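Local coordinates for acyl-CoA hydrolase (Bacillus cereus, PDB 1Y7U) that hydrolyses the thioester of acyl-CoA to a free acid and coenzyme A, probably acting on long-chain fatty acyl-CoA, at the interface of chains A and B and the interface of chains A and C. Residues are numbered along the deposited sequence; one frame, centred on the assembly and turned at random. Chains: chain A/B/C, Acyl-CoA hydrolase.

Contacts 1 and 3 belong to one interface, that of chains A and B, and lie about 23 Å apart between the centres of their C-alpha atoms. Contact 2 joins chain A to chain C. Its centre is about 10 Å from that of contact 3 and about 24 Å from that of contact 1. Contacts 2 and 3 share A:Met48 and A:Ser51, so helix 39-58 of chain A meets both neighbours at once. Contact 1 uses the C-terminal helix 142-170 instead. Both interfaces are two-fold, and the deposited assembly holds six copies. Together they could build a hexamer.

Contact 1: the interface of chains A and B. Residues chain A 143, 146, 150; chain B 171-173.
A:Glu143 meets the C-terminal tail of chain B through its carboxylate. OE2 accepts a hydrogen bond from the backbone N of B:Thr173 at 2.8 Å. The N-H comes from the syn side of the carboxylate, 28° out of its plane. The angle at the hydrogen is 141°, so the bond is moderately bent. The methyl of B:Thr173 lies by the same carboxylate, with CG2 3.7 Å from CD of A:Glu143. B:Leu171 fills the neighbouring stretch of the contact. Its CD2 meets CD1 of A:Ile150 tip to tip at 3.8 Å. The side chain of A:Glu146 runs past B:Leu171 in the opposite direction. Its carboxylate oxygen OE1 lies 3.9 Å from CD1 of B:Leu171, a contact of oxygen with methyl.

Behind this first shell, A:Glu143, A:Glu146 and A:Ile150 sit at successive turns of helix 142-170. They form one stripe along it. CG of A:Glu143 is anti to its backbone N (chi1 -164°), and the extended chain carries the carboxylate to the tail. On the other side, B:Leu171 ends its helix and B:Thr173 is in the loop that follows. The patch would help hold the C-terminal end of chain B against the long helix of chain A. The backbone C of B:Leu172, just before the bonded N-H, lies 3.7 Å from OE2 of A:Glu143.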
# COMPACT_ATOMS: atom_id res chain seq x y z
N GLU A 143 -13.64 -14.13 -32.52
CA GLU A 143 -13.91 -14.10 -31.09
C GLU A 143 -14.41 -12.71 -30.69
O GLU A 143 -15.35 -12.58 -29.91
CB GLU A 143 -12.63 -14.43 -30.33
CG GLU A 143 -12.84 -14.79 -28.89
CD GLU A 143 -11.54 -15.09 -28.17
OE1 GLU A 143 -10.75 -14.15 -27.96
OE2 GLU A 143 -11.32 -16.27 -27.84
N GLU A 146 -18.01 -12.23 -31.68
CA GLU A 146 -18.93 -12.91 -30.77
C GLU A 146 -19.06 -12.08 -29.50
O GLU A 146 -20.17 -11.85 -29.01
CB GLU A 146 -18.40 -14.28 -30.39
CG GLU A 146 -18.60 -15.34 -31.43
CD GLU A 146 -18.46 -16.72 -30.84
OE1 GLU A 146 -17.36 -17.04 -30.34
OE2 GLU A 146 -19.45 -17.48 -30.87
N ILE A 150 -22.50 -10.32 -27.82
CA ILE A 150 -22.89 -10.44 -26.42
C ILE A 150 -22.93 -9.06 -25.79
O ILE A 150 -23.86 -8.75 -25.03
CB ILE A 150 -21.90 -11.33 -25.64
CG1 ILE A 150 -21.98 -12.76 -26.19
CG2 ILE A 150 -22.22 -11.28 -24.15
CD1 ILE A 150 -21.09 -13.75 -25.49
N LEU B 171 -16.66 -19.92 -24.77
CA LEU B 171 -16.22 -19.43 -26.07
C LEU B 171 -14.83 -18.79 -26.05
O LEU B 171 -14.17 -18.74 -27.08
CB LEU B 171 -17.24 -18.44 -26.64
CG LEU B 171 -17.26 -17.01 -26.14
CD1 LEU B 171 -16.09 -16.24 -26.70
CD2 LEU B 171 -18.56 -16.35 -26.59
N LEU B 172 -14.39 -18.32 -24.89
CA LEU B 172 -13.07 -17.69 -24.81
C LEU B 172 -11.91 -18.63 -25.05
O LEU B 172 -11.89 -19.77 -24.56
CB LEU B 172 -12.87 -17.00 -23.46
CG LEU B 172 -13.61 -15.68 -23.26
CD1 LEU B 172 -13.17 -15.07 -21.95
CD2 LEU B 172 -13.31 -14.74 -24.41
N THR B 173 -10.94 -18.13 -25.82
CA THR B 173 -9.74 -18.88 -26.15
C THR B 173 -8.54 -18.20 -25.48
O THR B 173 -8.33 -16.99 -25.62
CB THR B 173 -9.54 -18.97 -27.70
OG1 THR B 173 -8.65 -20.05 -28.01
CG2 THR B 173 -8.95 -17.67 -28.25

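Contact 2: the interface of chains A and C. Residues chain A 48, 51-52, 55; chain C 23-25, 27.
C:Arg25 reaches A:Ser51 and A:Ser55 on helix 39-58. This is part of a two-fold interface of chains A and C, which may join subunits of the six-copy assembly. The guanidinium grips A:Ser51 end-on with two nitrogens. NH1 donates to the hydroxyl OG of A:Ser51 at 2.7 Å. NH2 donates to the backbone O of A:Ser51 at 3.1 Å, from above the carbonyl plane. NH2 also gives a strongly bent bond to OG of A:Ser55 at 2.7 Å, with 118° at the hydrogen. OG of A:Ser51 sits between its backbone N and carbonyl carbon (chi1 80°), from where it donates to O of A:Met48 at 2.8 Å and can still accept from NH1. OG of A:Ser55 can donate to O of A:Ile52 (3.0 Å) or, on a lone pair, to O of A:Ser51, which also receives NH2.

Apolar contacts flank the guanidinium. A:Ile52 lies over one face near the rim, its CG1 4.1 Å from CZ of C:Arg25. The methyl CE of the selenomethionine A:Met48 packs against the arginine chain at CG. CD1 of A:Ile52 also touches the methyl CG2 of C:Thr23 at 4.1 Å. In the fold, the end of strand 20-25 of chain C lies against helix 39-58 of chain A.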
# COMPACT_ATOMS: atom_id res chain seq x y z
N MSE A 48 -9.63 -1.43 -13.22
CA MSE A 48 -8.40 -0.71 -13.47
C MSE A 48 -7.88 -0.88 -14.88
O MSE A 48 -7.68 0.08 -15.62
CB MSE A 48 -7.32 -1.16 -12.48
CG MSE A 48 -6.00 -0.43 -12.62
SE MSE A 48 -6.14 1.49 -12.35
CE MSE A 48 -5.93 2.02 -14.18
N SER A 51 -10.24 0.64 -17.36
CA SER A 51 -10.24 2.09 -17.43
C SER A 51 -9.10 2.52 -18.36
O SER A 51 -9.17 3.58 -18.99
CB SER A 51 -10.04 2.71 -16.05
OG SER A 51 -8.67 2.70 -15.66
N ILE A 52 -8.05 1.71 -18.43
CA ILE A 52 -6.93 2.03 -19.29
C ILE A 52 -7.37 1.81 -20.73
O ILE A 52 -7.06 2.62 -21.60
CB ILE A 52 -5.70 1.15 -18.98
CG1 ILE A 52 -5.16 1.50 -17.59
CG2 ILE A 52 -4.62 1.36 -20.03
CD1 ILE A 52 -4.00 0.65 -17.15
N SER A 55 -9.48 4.75 -21.86
CA SER A 55 -8.77 5.96 -22.26
C SER A 55 -7.90 5.77 -23.50
O SER A 55 -7.67 6.72 -24.25
CB SER A 55 -7.95 6.49 -21.10
OG SER A 55 -7.12 5.48 -20.58
N THR C 23 0.55 -3.20 -17.95
CA THR C 23 0.35 -1.79 -18.22
C THR C 23 -0.29 -1.20 -16.98
O THR C 23 -1.28 -1.73 -16.49
CB THR C 23 -0.58 -1.55 -19.41
OG1 THR C 23 -0.02 -2.13 -20.59
CG2 THR C 23 -0.77 -0.07 -19.64
N SER C 24 0.29 -0.13 -16.46
CA SER C 24 -0.25 0.49 -15.26
C SER C 24 -0.41 1.99 -15.43
O SER C 24 0.11 2.58 -16.37
CB SER C 24 0.69 0.27 -14.07
OG SER C 24 1.02 -1.10 -13.88
N ARG C 25 -1.17 2.60 -14.53
CA ARG C 25 -1.33 4.05 -14.58
C ARG C 25 -0.17 4.57 -13.75
O ARG C 25 0.56 3.79 -13.13
CB ARG C 25 -2.67 4.47 -13.97
CG ARG C 25 -3.83 4.45 -14.98
CD ARG C 25 -4.30 5.87 -15.32
NE ARG C 25 -5.10 5.91 -16.55
CZ ARG C 25 -6.27 5.31 -16.70
NH1 ARG C 25 -6.81 4.62 -15.71
NH2 ARG C 25 -6.90 5.39 -17.86
N PHE C 27 0.58 6.62 -10.63
CA PHE C 27 -0.03 7.19 -9.44
C PHE C 27 0.80 8.26 -8.76
O PHE C 27 2.02 8.25 -8.83
CB PHE C 27 -0.33 6.08 -8.43
CG PHE C 27 -1.18 4.99 -9.00
CD1 PHE C 27 -0.61 3.97 -9.76
CD2 PHE C 27 -2.56 5.02 -8.83
CE1 PHE C 27 -1.40 3.00 -10.34
CE2 PHE C 27 -3.36 4.05 -9.41
CZ PHE C 27 -2.78 3.04 -10.17

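Contact 3: the interface of chains A and B. Residues chain A 43-44, 47-48, 51, 64; chain B 38-41.
This two-fold interface pairs helix 39-58 of chain A with the start of the same helix in chain B. It joins two hotdog-fold chains, a pairing usual for this family, and so would hold a dimer within the larger assembly. A:Asp47 makes the polar link. Its carboxylate OD2 accepts a hydrogen bond from the backbone N of B:Gly40 at 2.6 Å. The N-H comes from above the carboxylate plane, 68° out of it, and the angle at the hydrogen is 149°. CG of A:Asp47 is anti to its backbone N (chi1 174°), which turns the acid toward chain B. B:Gly40 lies in the first turn of its helix, so the helix N-terminus may add to the grip on the carboxylate. A:Asp47 is placed as a likely catalytic acid would be in this family; the structure alone does not show that role.

The helices approach closely at B:Gly40. CB of A:Asp47 is 3.7 Å from CA of B:Gly40, and CA of A:Ser44 is 3.8 Å from the same carbon. A:Thr64, on strand 61-67, lies beside B:Gly39. It is also a residue of the CoA site, so this edge of the interface adjoins the ligand pocket. B:Phe38 precedes the helix, and its ring comes near A:Met48 and A:Ser51 with CE2. Its side chain runs at a slant to that of A:Met48. CE2 of B:Phe38 lies 4.0 Å from the selenium SE of A:Met48.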
# COMPACT_ATOMS: atom_id res chain seq x y z
N LEU A 43 -12.11 -7.57 -8.81
CA LEU A 43 -12.95 -6.50 -9.32
C LEU A 43 -12.15 -5.20 -9.44
O LEU A 43 -12.21 -4.53 -10.47
CB LEU A 43 -14.15 -6.29 -8.41
CG LEU A 43 -15.08 -7.51 -8.29
CD1 LEU A 43 -16.11 -7.29 -7.20
CD2 LEU A 43 -15.74 -7.75 -9.63
N SER A 44 -11.40 -4.84 -8.41
CA SER A 44 -10.62 -3.62 -8.47
C SER A 44 -9.72 -3.66 -9.71
O SER A 44 -9.61 -2.69 -10.46
CB SER A 44 -9.76 -3.46 -7.22
OG SER A 44 -9.04 -2.24 -7.26
N ASP A 47 -11.62 -3.40 -13.27
CA ASP A 47 -11.97 -2.00 -13.54
C ASP A 47 -10.73 -1.20 -13.93
O ASP A 47 -10.76 -0.40 -14.87
CB ASP A 47 -12.62 -1.39 -12.29
CG ASP A 47 -12.89 0.10 -12.43
OD1 ASP A 47 -13.71 0.48 -13.29
OD2 ASP A 47 -12.29 0.90 -11.67
N MSE A 48 -9.63 -1.43 -13.22
CA MSE A 48 -8.40 -0.71 -13.47
C MSE A 48 -7.88 -0.88 -14.88
O MSE A 48 -7.68 0.08 -15.62
CB MSE A 48 -7.32 -1.16 -12.48
CG MSE A 48 -6.00 -0.43 -12.62
SE MSE A 48 -6.14 1.49 -12.35
CE MSE A 48 -5.93 2.02 -14.18
N SER A 51 -10.24 0.64 -17.36
CA SER A 51 -10.24 2.09 -17.43
C SER A 51 -9.10 2.52 -18.36
O SER A 51 -9.17 3.58 -18.99
CB SER A 51 -10.04 2.71 -16.05
OG SER A 51 -8.67 2.70 -15.66
N THR A 64 -15.94 5.32 -14.67
CA THR A 64 -16.64 4.05 -14.76
C THR A 64 -18.10 4.18 -14.38
O THR A 64 -18.44 4.59 -13.28
CB THR A 64 -15.92 2.93 -13.91
OG1 THR A 64 -16.87 1.95 -13.49
CG2 THR A 64 -15.20 3.51 -12.73
N PHE B 38 -12.10 5.55 -8.61
CA PHE B 38 -12.12 4.51 -9.62
C PHE B 38 -13.24 3.60 -9.13
O PHE B 38 -13.34 3.33 -7.94
CB PHE B 38 -10.83 3.70 -9.60
CG PHE B 38 -9.66 4.37 -10.26
CD1 PHE B 38 -8.70 5.05 -9.51
CD2 PHE B 38 -9.49 4.28 -11.65
CE1 PHE B 38 -7.59 5.62 -10.12
CE2 PHE B 38 -8.38 4.85 -12.27
CZ PHE B 38 -7.43 5.52 -11.50
N GLY B 39 -14.09 3.13 -10.03
CA GLY B 39 -15.16 2.25 -9.60
C GLY B 39 -14.58 1.06 -8.85
O GLY B 39 -15.15 0.58 -7.86
N GLY B 40 -13.44 0.60 -9.34
CA GLY B 40 -12.75 -0.52 -8.73
C GLY B 40 -12.55 -0.37 -7.24
O GLY B 40 -12.75 -1.33 -6.48
N LYS B 41 -12.15 0.82 -6.80
CA LYS B 41 -11.93 1.08 -5.39
C LYS B 41 -13.21 0.75 -4.64
O LYS B 41 -13.18 0.03 -3.63
CB LYS B 41 -11.58 2.55 -5.17
CG LYS B 41 -11.41 2.93 -3.70
CD LYS B 41 -10.32 2.12 -3.07
CE LYS B 41 -10.21 2.40 -1.60
NZ LYS B 41 -9.31 1.41 -0.94